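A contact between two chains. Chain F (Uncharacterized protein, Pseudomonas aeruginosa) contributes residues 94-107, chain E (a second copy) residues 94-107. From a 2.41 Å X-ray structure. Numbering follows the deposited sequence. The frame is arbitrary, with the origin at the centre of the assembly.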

ATOM      1  N   PHE F  94      10.821  -7.864  -8.772  1.00 36.12           N
ATOM      2  CA  PHE F  94       9.733  -6.918  -8.947  1.00 36.24           C
ATOM      3  C   PHE F  94      10.272  -5.493  -8.980  1.00 36.82           C
ATOM      4  O   PHE F  94      10.014  -4.764  -9.934  1.00 43.36           O
ATOM      5  CB  PHE F  94       8.686  -7.050  -7.845  1.00 34.86           C
ATOM      6  CG  PHE F  94       7.588  -6.025  -7.942  1.00 35.48           C
ATOM      7  CD1 PHE F  94       7.736  -4.779  -7.368  1.00 32.69           C
ATOM      8  CD2 PHE F  94       6.417  -6.305  -8.645  1.00 36.06           C
ATOM      9  CE1 PHE F  94       6.732  -3.839  -7.471  1.00 32.88           C
ATOM     10  CE2 PHE F  94       5.420  -5.368  -8.758  1.00 37.64           C
ATOM     11  CZ  PHE F  94       5.573  -4.136  -8.167  1.00 32.88           C
ATOM     12  N   GLU F  95      11.021  -5.098  -7.948  1.00 44.55           N
ATOM     13  CA  GLU F  95      11.593  -3.751  -7.846  1.00 40.00           C
ATOM     14  C   GLU F  95      12.426  -3.310  -9.051  1.00 38.58           C
ATOM     15  O   GLU F  95      12.316  -2.171  -9.497  1.00 32.91           O
ATOM     16  CB  GLU F  95      12.478  -3.644  -6.607  1.00 38.02           C
ATOM     17  CG  GLU F  95      11.728  -3.666  -5.296  1.00 40.24           C
ATOM     18  CD  GLU F  95      12.658  -3.678  -4.090  1.00 39.08           C
ATOM     19  OE1 GLU F  95      13.892  -3.727  -4.271  1.00 40.55           O
ATOM     20  OE2 GLU F  95      12.146  -3.632  -2.952  1.00 47.72           O
ATOM     21  N   VAL F  96      13.298  -4.188  -9.537  1.00 39.69           N
ATOM     22  CA  VAL F  96      14.166  -3.833 -10.650  1.00 39.19           C
ATOM     23  C   VAL F  96      13.319  -3.482 -11.864  1.00 43.79           C
ATOM     24  O   VAL F  96      13.533  -2.462 -12.510  1.00 44.38           O
ATOM     25  CB  VAL F  96      15.145  -4.971 -11.018  1.00 40.78           C
ATOM     26  CG1 VAL F  96      15.886  -4.628 -12.288  1.00 33.86           C
ATOM     27  CG2 VAL F  96      16.142  -5.198  -9.894  1.00 42.61           C
ATOM     28  N   ALA F  97      12.344  -4.327 -12.161  1.00 35.72           N
ATOM     29  CA  ALA F  97      11.473  -4.122 -13.314  1.00 34.07           C
ATOM     30  C   ALA F  97      10.617  -2.881 -13.160  1.00 38.16           C
ATOM     31  O   ALA F  97      10.461  -2.124 -14.096  1.00 40.04           O
ATOM     32  CB  ALA F  97      10.611  -5.351 -13.556  1.00 38.13           C
ATOM     33  N   PHE F  98      10.074  -2.657 -11.969  1.00 34.91           N
ATOM     34  CA  PHE F  98       9.293  -1.448 -11.704  1.00 35.43           C
ATOM     35  C   PHE F  98      10.101  -0.169 -11.919  1.00 38.57           C
ATOM     36  O   PHE F  98       9.648   0.750 -12.610  1.00 39.98           O
ATOM     37  CB  PHE F  98       8.791  -1.487 -10.277  1.00 34.54           C
ATOM     38  CG  PHE F  98       7.690  -0.518  -9.975  1.00 31.77           C
ATOM     39  CD1 PHE F  98       6.371  -0.908 -10.070  1.00 30.78           C
ATOM     40  CD2 PHE F  98       7.979   0.756  -9.515  1.00 29.87           C
ATOM     41  CE1 PHE F  98       5.354  -0.041  -9.738  1.00 29.20           C
ATOM     42  CE2 PHE F  98       6.978   1.632  -9.169  1.00 29.38           C
ATOM     43  CZ  PHE F  98       5.659   1.238  -9.285  1.00 33.15           C
ATOM     44  N   LEU F  99      11.293  -0.094 -11.326  1.00 40.77           N
ATOM     45  CA  LEU F  99      12.110   1.109 -11.469  1.00 40.73           C
ATOM     46  C   LEU F  99      12.669   1.286 -12.887  1.00 42.56           C
ATOM     47  O   LEU F  99      12.699   2.403 -13.400  1.00 39.86           O
ATOM     48  CB  LEU F  99      13.209   1.175 -10.417  1.00 41.69           C
ATOM     49  CG  LEU F  99      12.763   1.834  -9.107  1.00 38.00           C
ATOM     50  CD1 LEU F  99      13.435   1.178  -7.928  1.00 36.24           C
ATOM     51  CD2 LEU F  99      13.051   3.328  -9.097  1.00 36.32           C
ATOM     52  N   THR F 100      13.085   0.197 -13.530  1.00 37.31           N
ATOM     53  CA  THR F 100      13.496   0.282 -14.924  1.00 37.52           C
ATOM     54  C   THR F 100      12.382   0.890 -15.790  1.00 43.20           C
ATOM     55  O   THR F 100      12.646   1.777 -16.623  1.00 40.93           O
ATOM     56  CB  THR F 100      13.869  -1.081 -15.511  1.00 35.60           C
ATOM     57  OG1 THR F 100      14.856  -1.703 -14.683  1.00 40.15           O
ATOM     58  CG2 THR F 100      14.438  -0.905 -16.894  1.00 38.63           C
ATOM     59  N   ARG F 101      11.148   0.416 -15.587  1.00 44.03           N
ATOM     60  CA  ARG F 101      10.011   0.840 -16.403  1.00 46.74           C
ATOM     61  C   ARG F 101       9.807   2.330 -16.219  1.00 46.69           C
ATOM     62  O   ARG F 101       9.623   3.063 -17.185  1.00 50.20           O
ATOM     63  CB  ARG F 101       8.736   0.069 -16.039  1.00 46.78           C
ATOM     64  CG  ARG F 101       7.547   0.391 -16.931  1.00 50.89           C
ATOM     65  CD  ARG F 101       7.896   0.107 -18.391  1.00 49.72           C
ATOM     66  NE  ARG F 101       6.949   0.696 -19.329  1.00 51.22           N
ATOM     67  CZ  ARG F 101       6.809   2.003 -19.518  1.00 57.74           C
ATOM     68  NH1 ARG F 101       7.543   2.848 -18.819  1.00 58.48           N
ATOM     69  NH2 ARG F 101       5.929   2.470 -20.398  1.00 58.99           N
ATOM     70  N   LEU F 102       9.862   2.785 -14.975  1.00 36.43           N
ATOM     71  CA  LEU F 102       9.800   4.214 -14.718  1.00 40.64           C
ATOM     72  C   LEU F 102      10.941   4.921 -15.448  1.00 45.90           C
ATOM     73  O   LEU F 102      10.726   5.944 -16.105  1.00 47.60           O
ATOM     74  CB  LEU F 102       9.889   4.517 -13.225  1.00 39.86           C
ATOM     75  CG  LEU F 102       8.745   4.071 -12.330  1.00 38.27           C
ATOM     76  CD1 LEU F 102       8.966   4.640 -10.934  1.00 35.57           C
ATOM     77  CD2 LEU F 102       7.442   4.551 -12.900  1.00 38.87           C
ATOM     78  N   GLN F 103      12.159   4.395 -15.313  1.00 46.24           N
ATOM     79  CA  GLN F 103      13.306   5.001 -15.976  1.00 48.28           C
ATOM     80  C   GLN F 103      12.967   5.308 -17.444  1.00 47.19           C
ATOM     81  O   GLN F 103      13.006   6.461 -17.860  1.00 45.22           O
ATOM     82  CB  GLN F 103      14.552   4.111 -15.869  1.00 44.57           C
ATOM     83  CG  GLN F 103      15.744   4.613 -16.667  1.00 46.45           C
ATOM     84  CD  GLN F 103      17.002   3.831 -16.386  1.00 53.13           C
ATOM     85  OE1 GLN F 103      17.651   4.026 -15.352  1.00 47.29           O
ATOM     86  NE2 GLN F 103      17.360   2.935 -17.300  1.00 49.73           N
ATOM     87  N   GLN F 104      12.631   4.264 -18.205  1.00 40.22           N
ATOM     88  CA  GLN F 104      12.204   4.371 -19.601  1.00 38.71           C
ATOM     89  C   GLN F 104      11.313   5.599 -19.895  1.00 50.73           C
ATOM     90  O   GLN F 104      11.721   6.493 -20.639  1.00 55.38           O
ATOM     91  CB  GLN F 104      11.509   3.082 -20.049  1.00 34.27           C
ATOM     92  CG  GLN F 104      12.441   1.933 -20.350  1.00 38.54           C
ATOM     93  CD  GLN F 104      11.710   0.619 -20.306  1.00 40.76           C
ATOM     94  OE1 GLN F 104      10.696   0.505 -19.620  1.00 41.89           O
ATOM     95  NE2 GLN F 104      12.199  -0.376 -21.035  1.00 38.13           N
ATOM     96  N   ARG F 105      10.112   5.672 -19.332  1.00 49.36           N
ATOM     97  CA  ARG F 105       9.301   6.856 -19.608  1.00 54.04           C
ATOM     98  C   ARG F 105       9.882   8.149 -19.019  1.00 51.77           C
ATOM     99  O   ARG F 105       9.750   9.214 -19.621  1.00 49.97           O
ATOM    100  CB  ARG F 105       7.800   6.661 -19.284  1.00 60.04           C
ATOM    101  CG  ARG F 105       6.878   6.984 -20.507  1.00 53.75           C
ATOM    102  CD  ARG F 105       5.447   6.429 -20.399  1.00 54.87           C
ATOM    103  NE  ARG F 105       4.482   7.288 -19.693  1.00 48.33           N
ATOM    104  CZ  ARG F 105       4.725   8.509 -19.199  1.00 52.66           C
ATOM    105  NH1 ARG F 105       5.931   9.074 -19.320  1.00 53.92           N
ATOM    106  NH2 ARG F 105       3.749   9.183 -18.582  1.00 45.14           N
ATOM    107  N   LEU F 106      10.544   8.077 -17.870  1.00 67.76           N
ATOM    108  CA  LEU F 106      11.187   9.282 -17.332  1.00 71.48           C
ATOM    109  C   LEU F 106      12.172   9.907 -18.339  1.00 72.29           C
ATOM    110  O   LEU F 106      12.159  11.131 -18.583  1.00 67.61           O
ATOM    111  CB  LEU F 106      11.895   8.999 -16.004  1.00 70.52           C
ATOM    112  CG  LEU F 106      11.149   9.278 -14.700  1.00 66.69           C
ATOM    113  CD1 LEU F 106      11.950   8.717 -13.529  1.00 62.69           C
ATOM    114  CD2 LEU F 106      10.899  10.765 -14.527  1.00 60.98           C
ATOM    115  N   VAL F 107      13.023   9.061 -18.917  1.00 74.05           N
ATOM    116  CA  VAL F 107      14.001   9.504 -19.902  1.00 78.96           C
ATOM    117  C   VAL F 107      13.288  10.152 -21.088  1.00 80.64           C
ATOM    118  O   VAL F 107      13.775  11.134 -21.653  1.00 88.84           O
ATOM    119  CB  VAL F 107      14.894   8.330 -20.375  1.00 75.06           C
ATOM    120  CG1 VAL F 107      15.600   8.668 -21.679  1.00 77.59           C
ATOM    121  CG2 VAL F 107      15.901   7.966 -19.296  1.00 78.71           C
TER
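Chain E, residues 94-107: FEVAFLTRLQQRLV

Chain E lies on chain F as a second helix running in the same general direction, the two axes crossing at 34° with a closest approach of 10.5 Å. Both stretches are continuations of helices that begin earlier in their chains. Like residues pair across the contact, and the helices converge toward their C-terminal ends: the CA–CA distance falls from 10.7 Å between F:Glu95 and E:Glu95 to 9.0 Å between F:Leu99 and E:Leu99, 8.1 Å between F:Leu102 and E:Leu102, and 6.5 Å between F:Leu106 and E:Leu106. Chain F keeps a regular helical backbone; chain E is kinked, with E:Gln103 N bonded to E:Thr100 O (3.0 Å) and E:Leu106 N to E:Gln103 O (2.7 Å).

Apolar packing makes the contact, which buries 484 Å² with no hydrogen bond across it. F:Leu99 CD2 lies 3.7 Å from E:Phe98 CE1 and 3.9 Å from E:Leu102 CD1. In the reciprocal contacts, E:Leu99 CD2 approaches the ring edge of F:Phe98 at CE2 (4.3 Å) and F:Leu102 CD1 (3.8 Å). Like meets like at F:Leu102 CD1 and E:Leu102 CD1, 4.1 Å apart. The two Leu106 residues have the most area covered by the partner stretch, 86 Å² on F:Leu106 and 96 Å² on E:Leu106: F:Leu106 CG sits 3.8 Å from E:Leu106 CD2, while F:Leu102 CD2 meets E:Leu106 CD1 at 3.8 Å and F:Leu106 CD1 meets E:Leu102 CD2 at 4.0 Å.

Polar groups flank this leucine row. F:Arg105 brings NH1 to 4.2 Å from E:Leu106 CD2, a contact without a polar partner on chain E. At the N-terminal end, both glutamates point their CA-to-CB bonds toward the partner, leaving F:Glu95 OE2 and E:Glu95 OE2 4.1 Å apart; these like-charged groups find their hydrogen bonds elsewhere in the structure.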

ATOM      1  N   PHE E  94      12.958   6.069   2.799  1.00 33.56           N
ATOM      2  CA  PHE E  94      13.745   6.455   1.642  1.00 32.33           C
ATOM      3  C   PHE E  94      13.050   6.023   0.359  1.00 32.75           C
ATOM      4  O   PHE E  94      13.083   6.740  -0.631  1.00 35.85           O
ATOM      5  CB  PHE E  94      15.150   5.845   1.740  1.00 25.84           C
ATOM      6  CG  PHE E  94      15.926   5.881   0.459  1.00 25.37           C
ATOM      7  CD1 PHE E  94      15.649   4.996  -0.562  1.00 28.20           C
ATOM      8  CD2 PHE E  94      16.932   6.808   0.274  1.00 29.11           C
ATOM      9  CE1 PHE E  94      16.361   5.025  -1.752  1.00 24.96           C
ATOM     10  CE2 PHE E  94      17.651   6.848  -0.921  1.00 28.21           C
ATOM     11  CZ  PHE E  94      17.356   5.944  -1.940  1.00 26.76           C
ATOM     12  N   GLU E  95      12.434   4.850   0.352  1.00 33.58           N
ATOM     13  CA  GLU E  95      11.784   4.375  -0.868  1.00 35.89           C
ATOM     14  C   GLU E  95      10.583   5.237  -1.210  1.00 36.54           C
ATOM     15  O   GLU E  95      10.375   5.599  -2.370  1.00 34.52           O
ATOM     16  CB  GLU E  95      11.302   2.937  -0.713  1.00 36.56           C
ATOM     17  CG  GLU E  95      12.379   1.935  -0.390  1.00 39.11           C
ATOM     18  CD  GLU E  95      11.824   0.538  -0.176  1.00 38.73           C
ATOM     19  OE1 GLU E  95      10.630   0.392   0.198  1.00 42.55           O
ATOM     20  OE2 GLU E  95      12.589  -0.419  -0.389  1.00 37.04           O
ATOM     21  N   VAL E  96       9.781   5.532  -0.186  1.00 33.65           N
ATOM     22  CA  VAL E  96       8.595   6.349  -0.354  1.00 37.33           C
ATOM     23  C   VAL E  96       8.998   7.738  -0.877  1.00 36.92           C
ATOM     24  O   VAL E  96       8.425   8.217  -1.844  1.00 36.80           O
ATOM     25  CB  VAL E  96       7.732   6.426   0.947  1.00 36.44           C
ATOM     26  CG1 VAL E  96       6.635   7.471   0.814  1.00 28.04           C
ATOM     27  CG2 VAL E  96       7.098   5.085   1.238  1.00 33.82           C
ATOM     28  N   ALA E  97      10.014   8.354  -0.281  1.00 38.07           N
ATOM     29  CA  ALA E  97      10.432   9.695  -0.706  1.00 40.47           C
ATOM     30  C   ALA E  97      10.935   9.706  -2.147  1.00 42.46           C
ATOM     31  O   ALA E  97      10.491  10.507  -2.962  1.00 44.44           O
ATOM     32  CB  ALA E  97      11.488  10.251   0.226  1.00 38.13           C
ATOM     33  N   PHE E  98      11.855   8.793  -2.448  1.00 35.71           N
ATOM     34  CA  PHE E  98      12.500   8.688  -3.763  1.00 34.73           C
ATOM     35  C   PHE E  98      11.462   8.466  -4.870  1.00 39.02           C
ATOM     36  O   PHE E  98      11.553   9.037  -5.971  1.00 33.98           O
ATOM     37  CB  PHE E  98      13.505   7.535  -3.691  1.00 32.23           C
ATOM     38  CG  PHE E  98      14.233   7.240  -4.961  1.00 32.35           C
ATOM     39  CD1 PHE E  98      13.607   6.578  -5.998  1.00 27.50           C
ATOM     40  CD2 PHE E  98      15.588   7.555  -5.090  1.00 34.34           C
ATOM     41  CE1 PHE E  98      14.308   6.275  -7.177  1.00 31.17           C
ATOM     42  CE2 PHE E  98      16.300   7.252  -6.254  1.00 28.29           C
ATOM     43  CZ  PHE E  98      15.666   6.609  -7.296  1.00 28.25           C
ATOM     44  N   LEU E  99      10.467   7.637  -4.579  1.00 39.18           N
ATOM     45  CA  LEU E  99       9.452   7.316  -5.575  1.00 39.92           C
ATOM     46  C   LEU E  99       8.459   8.465  -5.736  1.00 38.30           C
ATOM     47  O   LEU E  99       8.044   8.769  -6.841  1.00 34.48           O
ATOM     48  CB  LEU E  99       8.771   5.985  -5.247  1.00 40.19           C
ATOM     49  CG  LEU E  99       9.637   4.795  -5.695  1.00 39.69           C
ATOM     50  CD1 LEU E  99       9.377   3.519  -4.901  1.00 39.33           C
ATOM     51  CD2 LEU E  99       9.447   4.535  -7.176  1.00 35.36           C
ATOM     52  N   THR E 100       8.118   9.129  -4.641  1.00 41.61           N
ATOM     53  CA  THR E 100       7.268  10.308  -4.711  1.00 44.40           C
ATOM     54  C   THR E 100       7.910  11.396  -5.566  1.00 50.97           C
ATOM     55  O   THR E 100       7.229  12.076  -6.348  1.00 45.89           O
ATOM     56  CB  THR E 100       6.978  10.867  -3.332  1.00 46.57           C
ATOM     57  OG1 THR E 100       6.170   9.930  -2.616  1.00 49.18           O
ATOM     58  CG2 THR E 100       6.229  12.174  -3.438  1.00 48.65           C
ATOM     59  N   ARG E 101       9.223  11.543  -5.420  1.00 52.00           N
ATOM     60  CA  ARG E 101       9.986  12.465  -6.250  1.00 51.49           C
ATOM     61  C   ARG E 101       9.973  12.053  -7.723  1.00 53.07           C
ATOM     62  O   ARG E 101       9.928  12.914  -8.598  1.00 59.45           O
ATOM     63  CB  ARG E 101      11.419  12.634  -5.733  1.00 49.78           C
ATOM     64  CG  ARG E 101      12.144  13.794  -6.396  1.00 54.78           C
ATOM     65  CD  ARG E 101      11.228  15.015  -6.496  1.00 60.74           C
ATOM     66  NE  ARG E 101      11.810  16.113  -7.268  1.00 56.54           N
ATOM     67  CZ  ARG E 101      11.569  16.350  -8.559  1.00 59.32           C
ATOM     68  NH1 ARG E 101      10.752  15.567  -9.250  1.00 60.82           N
ATOM     69  NH2 ARG E 101      12.151  17.376  -9.166  1.00 63.24           N
ATOM     70  N   LEU E 102      10.001  10.751  -8.005  1.00 43.92           N
ATOM     71  CA  LEU E 102       9.879  10.296  -9.400  1.00 43.84           C
ATOM     72  C   LEU E 102       8.427  10.370  -9.905  1.00 51.59           C
ATOM     73  O   LEU E 102       8.143  10.063 -11.077  1.00 51.71           O
ATOM     74  CB  LEU E 102      10.384   8.865  -9.584  1.00 42.97           C
ATOM     75  CG  LEU E 102      11.793   8.425  -9.204  1.00 48.54           C
ATOM     76  CD1 LEU E 102      12.052   7.075  -9.837  1.00 32.08           C
ATOM     77  CD2 LEU E 102      12.829   9.421  -9.668  1.00 45.49           C
ATOM     78  N   GLN E 103       7.507  10.736  -9.016  1.00 46.00           N
ATOM     79  CA  GLN E 103       6.108  10.890  -9.387  1.00 48.87           C
ATOM     80  C   GLN E 103       5.888  12.359  -9.720  1.00 51.32           C
ATOM     81  O   GLN E 103       5.447  12.704 -10.822  1.00 50.31           O
ATOM     82  CB  GLN E 103       5.210  10.471  -8.231  1.00 46.76           C
ATOM     83  CG  GLN E 103       3.814  11.080  -8.247  1.00 42.69           C
ATOM     84  CD  GLN E 103       2.880  10.357  -7.304  1.00 44.93           C
ATOM     85  OE1 GLN E 103       2.422   9.246  -7.600  1.00 43.83           O
ATOM     86  NE2 GLN E 103       2.606  10.964  -6.149  1.00 43.42           N
ATOM     87  N   GLN E 104       6.221  13.215  -8.754  1.00 44.98           N
ATOM     88  CA  GLN E 104       6.236  14.650  -8.963  1.00 45.88           C
ATOM     89  C   GLN E 104       6.739  15.017 -10.358  1.00 58.36           C
ATOM     90  O   GLN E 104       6.198  15.927 -10.974  1.00 63.97           O
ATOM     91  CB  GLN E 104       7.090  15.341  -7.899  1.00 43.74           C
ATOM     92  CG  GLN E 104       6.352  15.695  -6.613  1.00 39.73           C
ATOM     93  CD  GLN E 104       7.315  16.042  -5.485  1.00 43.11           C
ATOM     94  OE1 GLN E 104       8.516  15.751  -5.563  1.00 51.19           O
ATOM     95  NE2 GLN E 104       6.799  16.662  -4.427  1.00 44.96           N
ATOM     96  N   ARG E 105       7.761  14.330 -10.873  1.00 56.53           N
ATOM     97  CA  ARG E 105       8.240  14.675 -12.212  1.00 56.43           C
ATOM     98  C   ARG E 105       7.734  13.788 -13.345  1.00 57.32           C
ATOM     99  O   ARG E 105       8.076  14.004 -14.503  1.00 54.52           O
ATOM    100  CB  ARG E 105       9.763  14.808 -12.288  1.00 61.32           C
ATOM    101  CG  ARG E 105      10.171  15.860 -13.338  1.00 58.61           C
ATOM    102  CD  ARG E 105      11.539  15.635 -13.950  1.00 50.60           C
ATOM    103  NE  ARG E 105      12.573  16.577 -13.500  1.00 45.34           N
ATOM    104  CZ  ARG E 105      12.412  17.536 -12.585  1.00 53.31           C
ATOM    105  NH1 ARG E 105      11.234  17.752 -11.981  1.00 51.00           N
ATOM    106  NH2 ARG E 105      13.450  18.301 -12.270  1.00 54.45           N
ATOM    107  N   LEU E 106       6.913  12.795 -13.039  1.00 58.89           N
ATOM    108  CA  LEU E 106       6.286  12.037 -14.118  1.00 55.43           C
ATOM    109  C   LEU E 106       4.963  12.693 -14.539  1.00 61.19           C
ATOM    110  O   LEU E 106       4.546  12.547 -15.685  1.00 60.36           O
ATOM    111  CB  LEU E 106       6.086  10.564 -13.744  1.00 51.55           C
ATOM    112  CG  LEU E 106       7.266   9.608 -13.946  1.00 50.03           C
ATOM    113  CD1 LEU E 106       7.086   8.359 -13.100  1.00 42.69           C
ATOM    114  CD2 LEU E 106       7.425   9.249 -15.399  1.00 49.83           C
ATOM    115  N   VAL E 107       4.319  13.414 -13.617  1.00 53.47           N
ATOM    116  CA  VAL E 107       3.081  14.137 -13.925  1.00 61.34           C
ATOM    117  C   VAL E 107       3.360  15.572 -14.378  1.00 66.18           C
ATOM    118  O   VAL E 107       2.583  16.144 -15.142  1.00 71.71           O
ATOM    119  CB  VAL E 107       2.074  14.181 -12.738  1.00 60.66           C
ATOM    120  CG1 VAL E 107       0.627  14.045 -13.255  1.00 65.53           C
ATOM    121  CG2 VAL E 107       2.384  13.111 -11.728  1.00 50.96           C
TER